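Long-range contacts in heat shock protein 16 (Schizosaccharomyces pombe, PDB 3W1Z), which probably acts as a small heat shock chaperone that binds unfolded proteins under stress, assembling from copies of one alpha-crystallin-domain chain: residues Arg26-Ile31 and Thr103-Ala108; Asp46-Asp51 and Val126-Val131. One frame throughout, in Å; residues are numbered along the deposited sequence.

Interaction 1: residues Arg26-Ile31 and Thr103-Ala108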
loop_
_atom_site.group_PDB
_atom_site.type_symbol
_atom_site.label_atom_id
_atom_site.label_comp_id
_atom_site.label_asym_id
_atom_site.label_seq_id
_atom_site.Cartn_x
_atom_site.Cartn_y
_atom_site.Cartn_z
ATOM N N ARG B 26 -0.971 -2.434 19.439
ATOM C CA ARG B 26 -0.530 -1.162 18.882
ATOM C C ARG B 26 -1.653 -0.129 18.853
ATOM O O ARG B 26 -1.398 1.074 18.820
ATOM C CB ARG B 26 0.026 -1.372 17.473
ATOM C CG ARG B 26 -0.523 -2.608 16.775
ATOM C CD ARG B 26 0.582 -3.617 16.502
ATOM N NE ARG B 26 0.110 -4.995 16.605
ATOM C CZ ARG B 26 0.413 -5.959 15.742
ATOM N NH1 ARG B 26 1.189 -5.700 14.697
ATOM N NH2 ARG B 26 -0.060 -7.185 15.923
ATOM N N LEU B 27 -2.895 -0.603 18.868
ATOM C CA LEU B 27 -4.046 0.283 18.725
ATOM C C LEU B 27 -4.655 0.701 20.065
ATOM O O LEU B 27 -5.642 1.435 20.101
ATOM C CB LEU B 27 -5.105 -0.366 17.831
ATOM C CG LEU B 27 -6.009 0.567 17.026
ATOM C CD1 LEU B 27 -5.186 1.666 16.392
ATOM C CD2 LEU B 27 -6.744 -0.216 15.957
ATOM N N ASN B 28 -4.075 0.228 21.163
ATOM C CA ASN B 28 -4.529 0.636 22.487
ATOM C C ASN B 28 -3.398 1.114 23.390
ATOM O O ASN B 28 -2.552 0.319 23.795
ATOM C CB ASN B 28 -5.258 -0.515 23.183
ATOM C CG ASN B 28 -6.601 -0.828 22.554
ATOM O OD1 ASN B 28 -6.679 -1.537 21.551
ATOM N ND2 ASN B 28 -7.668 -0.312 23.153
ATOM N N ASN B 29 -3.397 2.411 23.697
ATOM C CA ASN B 29 -2.581 2.980 24.773
ATOM C C ASN B 29 -1.131 2.484 24.829
ATOM O O ASN B 29 -0.629 2.132 25.897
ATOM C CB ASN B 29 -3.274 2.752 26.124
ATOM C CG ASN B 29 -2.663 3.573 27.247
ATOM O OD1 ASN B 29 -2.033 4.603 27.010
ATOM N ND2 ASN B 29 -2.839 3.108 28.479
ATOM N N GLN B 30 -0.461 2.431 23.684
ATOM C CA GLN B 30 0.915 1.942 23.670
ATOM C C GLN B 30 1.859 2.959 24.305
ATOM O O GLN B 30 1.723 4.165 24.100
ATOM C CB GLN B 30 1.365 1.561 22.257
ATOM C CG GLN B 30 2.694 0.803 22.200
ATOM C CD GLN B 30 2.624 -0.604 22.785
ATOM O OE1 GLN B 30 1.600 -1.025 23.322
ATOM N NE2 GLN B 30 3.726 -1.339 22.675
ATOM N N ILE B 31 2.811 2.457 25.084
ATOM C CA ILE B 31 3.648 3.302 25.935
ATOM C C ILE B 31 4.607 4.243 25.179
ATOM O O ILE B 31 4.678 5.430 25.509
ATOM C CB ILE B 31 4.351 2.494 27.059
ATOM C CG1 ILE B 31 3.319 1.998 28.079
ATOM C CG2 ILE B 31 5.384 3.344 27.774
ATOM C CD1 ILE B 31 2.544 0.754 27.665
ATOM N N THR B 103 -3.800 -2.956 27.504
ATOM C CA THR B 103 -5.186 -2.518 27.518
ATOM C C THR B 103 -5.916 -3.063 26.301
ATOM O O THR B 103 -5.453 -2.915 25.171
ATOM C CB THR B 103 -5.299 -0.983 27.516
ATOM O OG1 THR B 103 -4.503 -0.438 28.575
ATOM C CG2 THR B 103 -6.747 -0.558 27.704
ATOM N N ILE B 104 -7.051 -3.710 26.531
ATOM C CA ILE B 104 -7.900 -4.139 25.429
ATOM C C ILE B 104 -9.316 -3.606 25.605
ATOM O O ILE B 104 -9.857 -3.596 26.710
ATOM C CB ILE B 104 -7.932 -5.677 25.268
ATOM C CG1 ILE B 104 -8.414 -6.353 26.554
ATOM C CG2 ILE B 104 -6.561 -6.201 24.867
ATOM C CD1 ILE B 104 -8.594 -7.852 26.421
ATOM N N THR B 105 -9.906 -3.141 24.511
ATOM C CA THR B 105 -11.292 -2.707 24.535
ATOM C C THR B 105 -12.168 -3.925 24.301
ATOM O O THR B 105 -12.079 -4.562 23.259
ATOM C CB THR B 105 -11.573 -1.666 23.437
ATOM O OG1 THR B 105 -10.694 -0.546 23.597
ATOM C CG2 THR B 105 -13.014 -1.192 23.510
ATOM N N ILE B 106 -13.010 -4.265 25.269
ATOM C CA ILE B 106 -13.868 -5.432 25.115
ATOM C C ILE B 106 -15.164 -5.083 24.382
ATOM O O ILE B 106 -15.894 -4.180 24.789
ATOM C CB ILE B 106 -14.140 -6.139 26.461
ATOM C CG1 ILE B 106 -14.404 -5.120 27.569
ATOM C CG2 ILE B 106 -12.958 -7.016 26.844
ATOM C CD1 ILE B 106 -15.869 -4.856 27.821
ATOM N N PRO B 107 -15.434 -5.787 23.273
ATOM C CA PRO B 107 -16.592 -5.511 22.421
ATOM C C PRO B 107 -17.827 -6.283 22.860
ATOM O O PRO B 107 -18.442 -6.973 22.046
ATOM C CB PRO B 107 -16.134 -6.010 21.043
ATOM C CG PRO B 107 -14.830 -6.783 21.282
ATOM C CD PRO B 107 -14.656 -6.923 22.760
ATOM N N ALA B 108 -18.185 -6.164 24.134
ATOM C CA ALA B 108 -19.378 -6.818 24.655
ATOM C C ALA B 108 -19.857 -6.128 25.923
ATOM O O ALA B 108 -19.089 -5.439 26.595
ATOM C CB ALA B 108 -19.103 -8.289 24.923
#
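Asn28 and Thr103 meet where the loop that follows helix 11-23 comes down on the end of strand 98-105. The CA atoms of this pair are 6.0 Å apart, the closest across the two segments, and both residues are buried. Asn28 and Thr103 each direct their side chain toward the other segment at its root, yet the nearest approach is not between the two CB atoms, which are 4.4 Å apart, but from Asn28 CB to the carbonyl oxygen Thr103 O, at 3.1 Å. With CG anti to its own carbonyl carbon (chi1 -70°), the Asn28 amide group runs past Thr103 O toward Thr105, and the side chains of Asn28 and Thr105 cross at about a right angle. Thr105 OG1 stands beside its backbone N, facing that amide. Asn29 contributes at the margin, its side chain oblique to that of Thr103, with ND2 of Asn29 3.9 Å from OG1 of Thr103. That hydroxyl is already hydrogen-bonded to Thr72 OG1 on the neighbouring strand 70-77. Only 181 Å² is buried in all, evidence of a small contact. Pro107, just beyond the strand, packs on Ser18, Ser22 and Tyr23 of helix 11-23 and centres an inverse gamma turn. Geometrically this is a loop-on-strand contact, joining the N-terminal region of a small heat shock protein to a strand that is outermost within this chain in the three-stranded sheet of its alpha-crystallin domain.

Interaction 2: residues Asp46-Asp51 and Val126-Val131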
loop_
_atom_site.group_PDB
_atom_site.type_symbol
_atom_site.label_atom_id
_atom_site.label_comp_id
_atom_site.label_asym_id
_atom_site.label_seq_id
_atom_site.Cartn_x
_atom_site.Cartn_y
_atom_site.Cartn_z
ATOM N N ASP B 46 -21.787 -16.649 26.486
ATOM C CA ASP B 46 -22.066 -16.319 27.878
ATOM C C ASP B 46 -20.994 -15.433 28.523
ATOM O O ASP B 46 -21.291 -14.327 28.966
ATOM C CB ASP B 46 -22.302 -17.594 28.683
ATOM C CG ASP B 46 -23.511 -18.368 28.194
ATOM O OD1 ASP B 46 -24.616 -18.153 28.737
ATOM O OD2 ASP B 46 -23.361 -19.175 27.254
ATOM N N THR B 47 -19.761 -15.924 28.605
ATOM C CA THR B 47 -18.671 -15.128 29.172
ATOM C C THR B 47 -17.593 -14.786 28.147
ATOM O O THR B 47 -17.659 -15.209 26.992
ATOM C CB THR B 47 -17.988 -15.853 30.349
ATOM O OG1 THR B 47 -17.544 -17.147 29.923
ATOM C CG2 THR B 47 -18.947 -16.011 31.515
ATOM N N VAL B 48 -16.603 -14.015 28.584
ATOM C CA VAL B 48 -15.401 -13.773 27.792
ATOM C C VAL B 48 -14.160 -13.884 28.676
ATOM O O VAL B 48 -14.059 -13.224 29.714
ATOM C CB VAL B 48 -15.431 -12.411 27.051
ATOM C CG1 VAL B 48 -15.850 -11.288 27.981
ATOM C CG2 VAL B 48 -14.076 -12.113 26.422
ATOM N N SER B 49 -13.228 -14.736 28.266
ATOM C CA SER B 49 -12.029 -14.999 29.050
ATOM C C SER B 49 -10.775 -14.455 28.376
ATOM O O SER B 49 -10.599 -14.588 27.163
ATOM C CB SER B 49 -11.879 -16.501 29.299
ATOM O OG SER B 49 -11.818 -17.216 28.077
ATOM N N VAL B 50 -9.909 -13.841 29.174
ATOM C CA VAL B 50 -8.636 -13.328 28.686
ATOM C C VAL B 50 -7.479 -14.004 29.413
ATOM O O VAL B 50 -7.383 -13.943 30.639
ATOM C CB VAL B 50 -8.525 -11.804 28.875
ATOM C CG1 VAL B 50 -7.175 -11.307 28.384
ATOM C CG2 VAL B 50 -9.656 -11.096 28.146
ATOM N N ASP B 51 -6.607 -14.654 28.650
ATOM C CA ASP B 51 -5.449 -15.338 29.210
ATOM C C ASP B 51 -4.168 -14.572 28.900
ATOM O O ASP B 51 -3.778 -14.443 27.743
ATOM C CB ASP B 51 -5.360 -16.764 28.668
ATOM C CG ASP B 51 -6.515 -17.632 29.126
ATOM O OD1 ASP B 51 -6.761 -17.699 30.350
ATOM O OD2 ASP B 51 -7.182 -18.239 28.263
ATOM N N VAL B 126 -8.571 -13.563 33.268
ATOM C CA VAL B 126 -9.660 -12.671 33.642
ATOM C C VAL B 126 -10.953 -13.183 33.019
ATOM O O VAL B 126 -10.967 -13.612 31.866
ATOM C CB VAL B 126 -9.396 -11.226 33.177
ATOM C CG1 VAL B 126 -10.494 -10.294 33.672
ATOM C CG2 VAL B 126 -8.037 -10.752 33.667
ATOM N N THR B 127 -12.034 -13.148 33.790
ATOM C CA THR B 127 -13.326 -13.621 33.310
ATOM C C THR B 127 -14.394 -12.540 33.418
ATOM O O THR B 127 -14.745 -12.105 34.515
ATOM C CB THR B 127 -13.787 -14.872 34.080
ATOM O OG1 THR B 127 -13.303 -14.807 35.427
ATOM C CG2 THR B 127 -13.243 -16.129 33.421
ATOM N N LEU B 128 -14.909 -12.111 32.269
ATOM C CA LEU B 128 -15.944 -11.086 32.234
ATOM C C LEU B 128 -17.260 -11.681 31.742
ATOM O O LEU B 128 -17.385 -12.043 30.573
ATOM C CB LEU B 128 -15.523 -9.916 31.337
ATOM C CG LEU B 128 -14.162 -9.256 31.594
ATOM C CD1 LEU B 128 -13.052 -9.946 30.810
ATOM C CD2 LEU B 128 -14.210 -7.774 31.261
ATOM N N PRO B 129 -18.245 -11.801 32.643
ATOM C CA PRO B 129 -19.545 -12.366 32.272
ATOM C C PRO B 129 -20.332 -11.404 31.392
ATOM O O PRO B 129 -20.425 -10.227 31.730
ATOM C CB PRO B 129 -20.255 -12.546 33.623
ATOM C CG PRO B 129 -19.296 -12.036 34.682
ATOM C CD PRO B 129 -18.268 -11.213 33.990
ATOM N N LYS B 130 -20.908 -11.895 30.302
ATOM C CA LYS B 130 -21.705 -11.040 29.430
ATOM C C LYS B 130 -23.179 -11.090 29.799
ATOM O O LYS B 130 -23.726 -12.156 30.080
ATOM C CB LYS B 130 -21.541 -11.431 27.960
ATOM C CG LYS B 130 -20.145 -11.242 27.400
ATOM C CD LYS B 130 -20.093 -11.676 25.945
ATOM C CE LYS B 130 -20.654 -13.078 25.778
ATOM N NZ LYS B 130 -20.548 -13.567 24.377
ATOM N N VAL B 131 -23.814 -9.924 29.801
ATOM C CA VAL B 131 -25.256 -9.842 29.971
ATOM C C VAL B 131 -25.877 -9.318 28.678
ATOM O O VAL B 131 -25.338 -8.410 28.046
ATOM C CB VAL B 131 -25.640 -8.953 31.177
ATOM C CG1 VAL B 131 -25.108 -9.557 32.466
ATOM C CG2 VAL B 131 -25.112 -7.537 30.998
#
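Antiparallel strand pairing joins Asp46-Asp51 to Val126-Val131, which lie on strands 47-53 and 123-129, the two central neighbours in the four-stranded sheet of the domain. The axes of strands 47-51 and 126-129 approach to 4.7 Å with N-to-C directions 163° apart, and 470 Å² is buried. Val48 with Leu128 and Val50 with Val126 are hydrogen-bonded pairs, each closed by two N-H...O bonds; the bond from Leu128 N to Val48 O is 2.9 Å long. Ser49 with Thr127 and Thr47 with Pro129 are non-hydrogen-bonded pairs, and at the first of these Ser49 CA makes a C-H...O contact of 3.3 Å to Val126 O. On the face carrying Val48, Val50, Val126 and Leu128, CG1 of Val48 lies between its backbone N and carbonyl carbon (chi1 48°), 3.1 Å from Leu128 O and 3.6 Å from Leu128 CB, the two side chains crossing obliquely. Beyond the strand end, Lys130 N donates to Asp46 O at 2.8 Å. The Lys130 side chain, bent at chi3, curls round the same oxygen, with CB 3.1 Å and CE 3.5 Å from Asp46 O, while NZ goes on to a salt bridge with Glu43 and a hydrogen bond to Gly44 O. Leu128 and Val126 also pack on Leu71 of strand 70-77, while Asp51 forms a salt bridge with Arg81 of a neighbouring subunit. Paired strands whose apolar face meets a second sheet are the hallmark of the alpha-crystallin beta-sandwich.

How the interactions relate
Interaction 1 sets a loop on the three-stranded sheet, and interaction 2 lies within the four-stranded one; their centres are 16 Å apart, and they meet directly at two places. Ile104 turns away from the loop 26-31 and brings CD1 to within 3.8 Å of Val50 CG2, an apolar contact between the sheets. At the other place, Ala108 CB rests 3.7 Å from Lys130 CD, where the chain leaving strand 98-105 passes the end of strand 123-129. Leu71 ties the two further: its backbone hydrogen-bonds with Ile104, and its side chain packs on Val126 and Leu128. Along the sequence the segments alternate. Interaction 1 reaches the N-terminal region, while interaction 2 pairs two strands of the sandwich, and its Asp51 reaches another subunit.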